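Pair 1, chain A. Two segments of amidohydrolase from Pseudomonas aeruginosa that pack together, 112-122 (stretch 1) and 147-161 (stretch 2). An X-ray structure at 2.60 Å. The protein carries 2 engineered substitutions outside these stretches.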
# COMPACT_ATOMS: atom_id res chain seq x y z
N GLY A 112 -15.19 2.81 -18.38
CA GLY A 112 -14.75 4.01 -19.07
C GLY A 112 -13.45 4.65 -18.62
O GLY A 112 -13.16 5.77 -19.02
N VAL A 113 -12.67 3.98 -17.78
CA VAL A 113 -11.41 4.56 -17.33
C VAL A 113 -10.32 4.20 -18.35
O VAL A 113 -10.12 3.03 -18.66
CB VAL A 113 -11.00 4.01 -15.95
CG1 VAL A 113 -9.69 4.64 -15.52
CG2 VAL A 113 -12.09 4.30 -14.94
N GLY A 114 -9.62 5.22 -18.85
CA GLY A 114 -8.59 4.96 -19.84
C GLY A 114 -7.17 5.36 -19.49
O GLY A 114 -6.24 5.03 -20.22
N ILE A 115 -7.00 6.07 -18.39
CA ILE A 115 -5.67 6.48 -17.96
C ILE A 115 -5.57 6.37 -16.45
O ILE A 115 -6.45 6.81 -15.72
CB ILE A 115 -5.36 7.94 -18.39
CG1 ILE A 115 -5.55 8.09 -19.90
CG2 ILE A 115 -3.93 8.31 -18.02
CD1 ILE A 115 -5.19 9.45 -20.46
N VAL A 116 -4.49 5.77 -15.97
CA VAL A 116 -4.32 5.62 -14.54
C VAL A 116 -2.90 5.94 -14.09
O VAL A 116 -1.94 5.40 -14.62
CB VAL A 116 -4.65 4.18 -14.09
CG1 VAL A 116 -4.41 4.02 -12.60
CG2 VAL A 116 -6.10 3.87 -14.42
N GLN A 117 -2.79 6.84 -13.12
CA GLN A 117 -1.49 7.21 -12.58
C GLN A 117 -1.13 6.09 -11.61
O GLN A 117 -1.99 5.61 -10.87
CB GLN A 117 -1.59 8.55 -11.85
CG GLN A 117 -0.25 9.15 -11.49
CD GLN A 117 -0.35 10.58 -11.00
OE1 GLN A 117 0.45 11.43 -11.38
NE2 GLN A 117 -1.33 10.85 -10.14
N MSE A 118 0.13 5.67 -11.63
CA MSE A 118 0.58 4.58 -10.76
C MSE A 118 0.49 4.89 -9.27
O MSE A 118 0.02 4.08 -8.49
CB MSE A 118 2.01 4.18 -11.12
CG MSE A 118 2.14 2.75 -11.59
SE MSE A 118 0.81 2.29 -12.91
CE MSE A 118 1.19 3.72 -14.14
N CYS A 119 0.95 6.07 -8.88
CA CYS A 119 0.94 6.45 -7.48
C CYS A 119 0.60 7.92 -7.34
O CYS A 119 0.52 8.64 -8.34
CB CYS A 119 2.31 6.20 -6.86
SG CYS A 119 2.98 4.54 -7.15
N TYR A 120 0.40 8.36 -6.10
CA TYR A 120 0.10 9.75 -5.83
C TYR A 120 0.86 10.29 -4.62
O TYR A 120 0.42 10.14 -3.49
CB TYR A 120 -1.40 9.95 -5.60
CG TYR A 120 -1.80 11.41 -5.65
CD1 TYR A 120 -1.90 12.08 -6.87
CD2 TYR A 120 -2.00 12.14 -4.48
CE1 TYR A 120 -2.18 13.44 -6.93
CE2 TYR A 120 -2.28 13.50 -4.52
CZ TYR A 120 -2.37 14.15 -5.75
OH TYR A 120 -2.64 15.50 -5.81
N ASN A 121 2.01 10.90 -4.89
CA ASN A 121 2.85 11.51 -3.85
C ASN A 121 3.53 10.58 -2.85
O ASN A 121 4.72 10.73 -2.59
CB ASN A 121 2.05 12.55 -3.07
CG ASN A 121 1.38 13.57 -3.97
OD1 ASN A 121 1.66 13.63 -5.17
ND2 ASN A 121 0.50 14.39 -3.39
N THR A 122 2.78 9.64 -2.28
CA THR A 122 3.33 8.73 -1.28
C THR A 122 3.28 7.25 -1.67
O THR A 122 2.81 6.90 -2.75
CB THR A 122 2.62 8.92 0.06
OG1 THR A 122 1.21 8.95 -0.16
CG2 THR A 122 3.05 10.22 0.71
N GLU A 147 -1.38 -6.24 -16.40
CA GLU A 147 -2.82 -6.26 -16.69
C GLU A 147 -3.27 -4.98 -17.39
O GLU A 147 -4.12 -5.04 -18.29
CB GLU A 147 -3.64 -6.46 -15.41
CG GLU A 147 -5.16 -6.51 -15.67
CD GLU A 147 -5.61 -7.78 -16.40
OE1 GLU A 147 -4.83 -8.31 -17.22
OE2 GLU A 147 -6.74 -8.24 -16.17
N MSE A 148 -2.73 -3.84 -16.99
CA MSE A 148 -3.08 -2.57 -17.62
C MSE A 148 -2.70 -2.58 -19.11
O MSE A 148 -3.41 -2.01 -19.94
CB MSE A 148 -2.39 -1.40 -16.91
CG MSE A 148 -2.98 -1.07 -15.55
SE MSE A 148 -2.07 0.37 -14.60
CE MSE A 148 -2.58 1.83 -15.75
N ASN A 149 -1.59 -3.24 -19.44
CA ASN A 149 -1.15 -3.33 -20.82
C ASN A 149 -2.10 -4.23 -21.60
O ASN A 149 -2.40 -3.97 -22.77
CB ASN A 149 0.26 -3.92 -20.92
CG ASN A 149 1.33 -2.98 -20.41
OD1 ASN A 149 1.11 -1.77 -20.33
ND2 ASN A 149 2.49 -3.52 -20.08
N ARG A 150 -2.56 -5.28 -20.95
CA ARG A 150 -3.46 -6.25 -21.57
C ARG A 150 -4.87 -5.68 -21.77
O ARG A 150 -5.49 -5.87 -22.82
CB ARG A 150 -3.53 -7.50 -20.70
CG ARG A 150 -4.18 -8.69 -21.36
CD ARG A 150 -4.28 -9.84 -20.37
NE ARG A 150 -5.29 -9.57 -19.35
CZ ARG A 150 -6.60 -9.58 -19.59
NH1 ARG A 150 -7.06 -9.85 -20.81
NH2 ARG A 150 -7.46 -9.30 -18.61
N VAL A 151 -5.37 -4.99 -20.75
CA VAL A 151 -6.70 -4.40 -20.78
C VAL A 151 -6.80 -3.11 -21.59
O VAL A 151 -7.86 -2.80 -22.15
CB VAL A 151 -7.20 -4.14 -19.32
CG1 VAL A 151 -8.50 -3.37 -19.33
CG2 VAL A 151 -7.39 -5.47 -18.60
N GLY A 152 -5.70 -2.37 -21.66
CA GLY A 152 -5.71 -1.14 -22.43
C GLY A 152 -5.89 0.14 -21.64
O GLY A 152 -6.69 0.99 -22.01
N ILE A 153 -5.17 0.28 -20.53
CA ILE A 153 -5.25 1.49 -19.72
C ILE A 153 -3.84 2.05 -19.67
O ILE A 153 -2.92 1.36 -19.25
CB ILE A 153 -5.72 1.21 -18.28
CG1 ILE A 153 -7.21 0.85 -18.29
CG2 ILE A 153 -5.45 2.43 -17.41
CD1 ILE A 153 -7.78 0.56 -16.91
N MSE A 154 -3.68 3.29 -20.10
CA MSE A 154 -2.37 3.91 -20.12
C MSE A 154 -1.80 4.23 -18.74
O MSE A 154 -2.52 4.70 -17.85
CB MSE A 154 -2.43 5.18 -20.96
CG MSE A 154 -1.14 5.96 -20.99
SE MSE A 154 -1.14 7.27 -22.41
CE MSE A 154 0.76 7.23 -22.81
N CYS A 155 -0.51 3.97 -18.58
CA CYS A 155 0.21 4.22 -17.33
C CYS A 155 0.66 5.67 -17.26
O CYS A 155 1.32 6.17 -18.18
CB CYS A 155 1.43 3.31 -17.23
SG CYS A 155 1.07 1.54 -17.17
N ASP A 156 0.31 6.34 -16.17
CA ASP A 156 0.67 7.74 -15.97
C ASP A 156 1.65 7.80 -14.80
O ASP A 156 1.53 7.05 -13.83
CB ASP A 156 -0.59 8.57 -15.68
CG ASP A 156 -0.30 10.05 -15.52
OD1 ASP A 156 0.51 10.59 -16.30
OD2 ASP A 156 -0.90 10.68 -14.62
N LEU A 157 2.63 8.71 -14.90
CA LEU A 157 3.66 8.82 -13.87
C LEU A 157 3.98 10.23 -13.39
O LEU A 157 5.00 10.44 -12.73
CB LEU A 157 4.95 8.18 -14.37
CG LEU A 157 4.86 6.72 -14.85
CD1 LEU A 157 6.10 6.40 -15.65
CD2 LEU A 157 4.71 5.78 -13.66
N SER A 158 3.12 11.19 -13.69
CA SER A 158 3.37 12.57 -13.27
C SER A 158 3.71 12.72 -11.78
O SER A 158 4.64 13.44 -11.42
CB SER A 158 2.17 13.46 -13.61
OG SER A 158 2.02 13.60 -15.01
N HIS A 159 2.94 12.05 -10.92
CA HIS A 159 3.14 12.14 -9.47
C HIS A 159 3.95 10.99 -8.88
O HIS A 159 4.14 10.92 -7.66
CB HIS A 159 1.76 12.23 -8.78
CG HIS A 159 0.99 13.48 -9.10
ND1 HIS A 159 1.08 14.62 -8.33
CD2 HIS A 159 0.13 13.76 -10.10
CE1 HIS A 159 0.29 15.56 -8.85
NE2 HIS A 159 -0.29 15.06 -9.92
N VAL A 160 4.45 10.09 -9.73
CA VAL A 160 5.24 8.96 -9.25
C VAL A 160 6.72 9.35 -9.11
O VAL A 160 7.24 10.16 -9.89
CB VAL A 160 5.12 7.74 -10.20
CG1 VAL A 160 5.92 6.57 -9.63
CG2 VAL A 160 3.66 7.36 -10.37
N GLY A 161 7.39 8.79 -8.11
CA GLY A 161 8.79 9.07 -7.87
C GLY A 161 9.65 8.56 -9.01
O GLY A 161 9.18 7.81 -9.86

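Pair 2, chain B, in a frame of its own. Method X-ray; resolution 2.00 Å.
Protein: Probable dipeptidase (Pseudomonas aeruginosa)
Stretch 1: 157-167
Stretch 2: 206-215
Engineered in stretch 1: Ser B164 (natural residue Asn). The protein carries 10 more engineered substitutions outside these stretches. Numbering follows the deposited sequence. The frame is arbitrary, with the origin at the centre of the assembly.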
# COMPACT_ATOMS: atom_id res chain seq x y z
N GLY B 157 10.23 -11.50 -11.84
CA GLY B 157 9.37 -10.37 -12.21
C GLY B 157 9.10 -9.28 -11.19
O GLY B 157 8.50 -8.25 -11.52
N VAL B 158 9.56 -9.47 -9.96
CA VAL B 158 9.32 -8.44 -8.94
C VAL B 158 10.12 -7.15 -9.28
O VAL B 158 11.30 -7.22 -9.61
CB VAL B 158 9.62 -8.97 -7.50
CG1 VAL B 158 9.77 -7.81 -6.49
CG2 VAL B 158 8.55 -9.94 -7.08
N ARG B 159 9.46 -6.00 -9.22
CA ARG B 159 10.11 -4.75 -9.58
C ARG B 159 10.10 -3.68 -8.47
O ARG B 159 10.69 -2.60 -8.63
CB ARG B 159 9.53 -4.22 -10.89
CG ARG B 159 9.95 -5.03 -12.13
CD ARG B 159 11.44 -4.98 -12.36
NE ARG B 159 11.88 -5.87 -13.43
CZ ARG B 159 12.23 -7.16 -13.30
NH1 ARG B 159 12.17 -7.80 -12.14
NH2 ARG B 159 12.61 -7.82 -14.38
N MET B 160 9.45 -4.00 -7.34
CA MET B 160 9.35 -3.09 -6.18
C MET B 160 9.26 -4.00 -4.96
O MET B 160 8.60 -5.03 -5.03
CB MET B 160 8.07 -2.20 -6.28
CG MET B 160 7.87 -1.15 -5.12
SD MET B 160 6.66 0.25 -5.30
CE MET B 160 5.10 -0.59 -5.56
N PHE B 161 9.94 -3.62 -3.87
CA PHE B 161 9.98 -4.39 -2.62
C PHE B 161 9.81 -3.45 -1.42
O PHE B 161 10.55 -2.45 -1.26
CB PHE B 161 11.32 -5.17 -2.51
CG PHE B 161 11.48 -5.94 -1.21
CD1 PHE B 161 12.27 -5.45 -0.18
CD2 PHE B 161 10.82 -7.14 -1.03
CE1 PHE B 161 12.42 -6.16 1.04
CE2 PHE B 161 10.97 -7.85 0.18
CZ PHE B 161 11.74 -7.37 1.20
N GLY B 162 8.81 -3.75 -0.61
CA GLY B 162 8.64 -3.07 0.68
C GLY B 162 9.03 -4.02 1.77
O GLY B 162 8.59 -5.16 1.80
N PHE B 163 9.91 -3.59 2.65
CA PHE B 163 10.36 -4.42 3.76
C PHE B 163 9.28 -4.81 4.73
O PHE B 163 9.37 -5.85 5.40
CB PHE B 163 11.38 -3.64 4.58
CG PHE B 163 12.74 -3.55 3.94
CD1 PHE B 163 13.78 -4.27 4.45
CD2 PHE B 163 12.98 -2.68 2.85
CE1 PHE B 163 15.07 -4.19 3.89
CE2 PHE B 163 14.24 -2.61 2.27
CZ PHE B 163 15.29 -3.34 2.81
N SER B 164 8.29 -3.93 4.89
CA SER B 164 7.40 -4.07 6.04
C SER B 164 5.96 -4.23 5.70
O SER B 164 5.51 -3.83 4.65
CB SER B 164 7.52 -2.87 6.98
OG SER B 164 8.84 -2.73 7.46
N TYR B 165 5.25 -4.87 6.63
CA TYR B 165 3.82 -4.75 6.77
C TYR B 165 3.55 -4.43 8.25
O TYR B 165 4.42 -3.85 8.94
CB TYR B 165 3.14 -6.05 6.30
CG TYR B 165 1.64 -6.01 6.15
CD1 TYR B 165 1.01 -5.18 5.19
CD2 TYR B 165 0.83 -6.80 6.96
CE1 TYR B 165 -0.41 -5.16 5.05
CE2 TYR B 165 -0.56 -6.77 6.85
CZ TYR B 165 -1.18 -5.96 5.89
OH TYR B 165 -2.55 -5.97 5.79
N VAL B 166 2.36 -4.73 8.73
CA VAL B 166 2.06 -4.81 10.18
C VAL B 166 2.94 -5.92 10.81
O VAL B 166 3.11 -7.00 10.23
CB VAL B 166 0.54 -5.09 10.40
CG1 VAL B 166 0.22 -5.23 11.86
CG2 VAL B 166 -0.30 -3.95 9.83
N GLY B 167 3.53 -5.65 11.98
CA GLY B 167 4.39 -6.62 12.66
C GLY B 167 5.85 -6.36 12.33
O GLY B 167 6.19 -6.05 11.20
N GLY B 206 18.22 -3.24 -9.22
CA GLY B 206 17.30 -2.30 -9.90
C GLY B 206 15.84 -2.50 -9.49
O GLY B 206 14.93 -2.40 -10.33
N VAL B 207 15.62 -2.74 -8.21
CA VAL B 207 14.28 -2.95 -7.64
C VAL B 207 13.95 -1.75 -6.80
O VAL B 207 14.80 -1.30 -6.01
CB VAL B 207 14.21 -4.25 -6.78
CG1 VAL B 207 12.89 -4.33 -5.97
CG2 VAL B 207 14.35 -5.43 -7.67
N ILE B 208 12.75 -1.19 -6.98
CA ILE B 208 12.34 0.00 -6.26
C ILE B 208 12.18 -0.38 -4.79
O ILE B 208 11.46 -1.35 -4.48
CB ILE B 208 10.98 0.58 -6.76
CG1 ILE B 208 11.03 0.96 -8.25
CG2 ILE B 208 10.59 1.83 -5.93
CD1 ILE B 208 9.64 1.03 -8.91
N ILE B 209 12.84 0.35 -3.90
CA ILE B 209 12.59 0.19 -2.46
C ILE B 209 11.35 0.97 -2.01
O ILE B 209 11.25 2.19 -2.25
CB ILE B 209 13.81 0.60 -1.59
CG1 ILE B 209 15.04 -0.25 -1.94
CG2 ILE B 209 13.42 0.50 -0.05
CD1 ILE B 209 16.37 0.36 -1.50
N ASP B 210 10.44 0.27 -1.34
CA ASP B 210 9.15 0.82 -0.87
C ASP B 210 9.18 0.97 0.66
O ASP B 210 9.40 -0.01 1.38
CB ASP B 210 8.02 -0.11 -1.32
CG ASP B 210 6.64 0.33 -0.83
OD1 ASP B 210 6.47 1.45 -0.29
OD2 ASP B 210 5.70 -0.48 -1.01
N VAL B 211 9.01 2.20 1.15
CA VAL B 211 9.11 2.46 2.56
C VAL B 211 7.76 2.54 3.30
O VAL B 211 7.76 2.71 4.51
CB VAL B 211 9.97 3.73 2.88
CG1 VAL B 211 11.37 3.58 2.24
CG2 VAL B 211 9.27 4.98 2.39
N SER B 212 6.63 2.41 2.60
CA SER B 212 5.33 2.41 3.29
C SER B 212 5.31 1.22 4.26
O SER B 212 5.76 0.15 3.88
CB SER B 212 4.17 2.30 2.30
OG SER B 212 3.96 3.54 1.64
N GLN B 213 4.84 1.45 5.51
CA GLN B 213 4.69 0.42 6.57
C GLN B 213 5.91 0.29 7.52
O GLN B 213 5.81 -0.23 8.62
CB GLN B 213 4.30 -0.96 6.02
CG GLN B 213 3.03 -1.05 5.08
CD GLN B 213 1.75 -1.49 5.75
OE1 GLN B 213 1.72 -1.76 6.95
NE2 GLN B 213 0.64 -1.58 4.95
N MET B 214 7.08 0.75 7.04
CA MET B 214 8.34 0.68 7.77
C MET B 214 8.35 1.72 8.90
O MET B 214 7.81 2.80 8.75
CB MET B 214 9.50 1.00 6.80
CG MET B 214 9.78 -0.14 5.76
SD MET B 214 11.17 0.13 4.60
CE MET B 214 12.59 -0.22 5.61
N SER B 215 9.00 1.41 10.03
CA SER B 215 9.21 2.37 11.11
C SER B 215 9.98 3.61 10.60
O SER B 215 10.62 3.57 9.51
CB SER B 215 9.96 1.70 12.28
OG SER B 215 11.34 1.67 12.01
O HOH W 1 12.37 -2.10 -10.81
O HOH W 2 7.73 -1.47 3.24

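What backbone arrangement do the two pairs share? In each, two short parallel strands lie side by side, their directions 31° apart in pair 1 and 26° in pair 2, and 14 central residues superpose with an RMSD of 0.7 Å. The same ladder joins them. In pair 1, Met A154 N donates to Gly A114 O (3.1 Å), Val A116 N to Met A154 O (2.9 Å) and Asp A156 N to Val A116 O (2.9 Å). In pair 2, Ile B208 N donates to Arg B159 O (3.0 Å), Phe B161 N to Ile B208 O (2.8 Å) and Asp B210 N to Phe B161 O (2.7 Å). Because these bonds use only backbone atoms, the register survives the change from Gly A114 to Arg B159, whose CA-to-CB bond points away from the partner.

How do different side chains fill the space beside the strands? Ile A115 matches Met B160, and Met A154 matches Ile B208, so branched and unbranched chains trade places: Ile A115 CG1 lies 4.4 Å from Met A154 CB, and Met B160 CG 3.9 Å from Ile B208 CB. At the next position, Val A116 CG2 packs 3.4 Å from Ile A153 CG2. Phe B161 makes the corresponding contact through its CB, 3.9 Å from Val B207 CG1, while the end of its side chain leads away.

What happens where Gln A117 becomes Gly B162? The glutamine reaches along the second stretch, and His A159 N donates to Gln A117 OE1 at 2.6 Å, although the placement of that oxygen is less certain. Gly B162 has no such arm. Just past the glycine the backbone link differs too: in pair 1 Met A118 N donates to Asp A156 O (3.0 Å), continuing the ladder, whereas in pair 2 water 2 accepts from Ser B164 N (3.0 Å) and donates to Asp B210 O (2.9 Å) and Ser B212 O (2.6 Å), linking the stretches.

How is the contact closed beyond the strands? Selenomethionine Met A118 has CB 3.7 Å from Val A160 CG2. Its counterpart, Phe B163, meets Met B214, which matches Val A160 and is longer, with Phe B163 CD2 3.7 Å from Met B214 CE; the ring edge also faces Ile B209 CG2, 4.0 Å from Phe B163 CE2. Both pairs then bring a tyrosine against a polar side chain. Tyr A120 CE1 sits over one face of the His A159 ring, 3.7 Å from His A159 ND1, whereas Tyr B165 CD1 lies 3.6 Å from Gln B213 NE2, so an amide takes the imidazole's place.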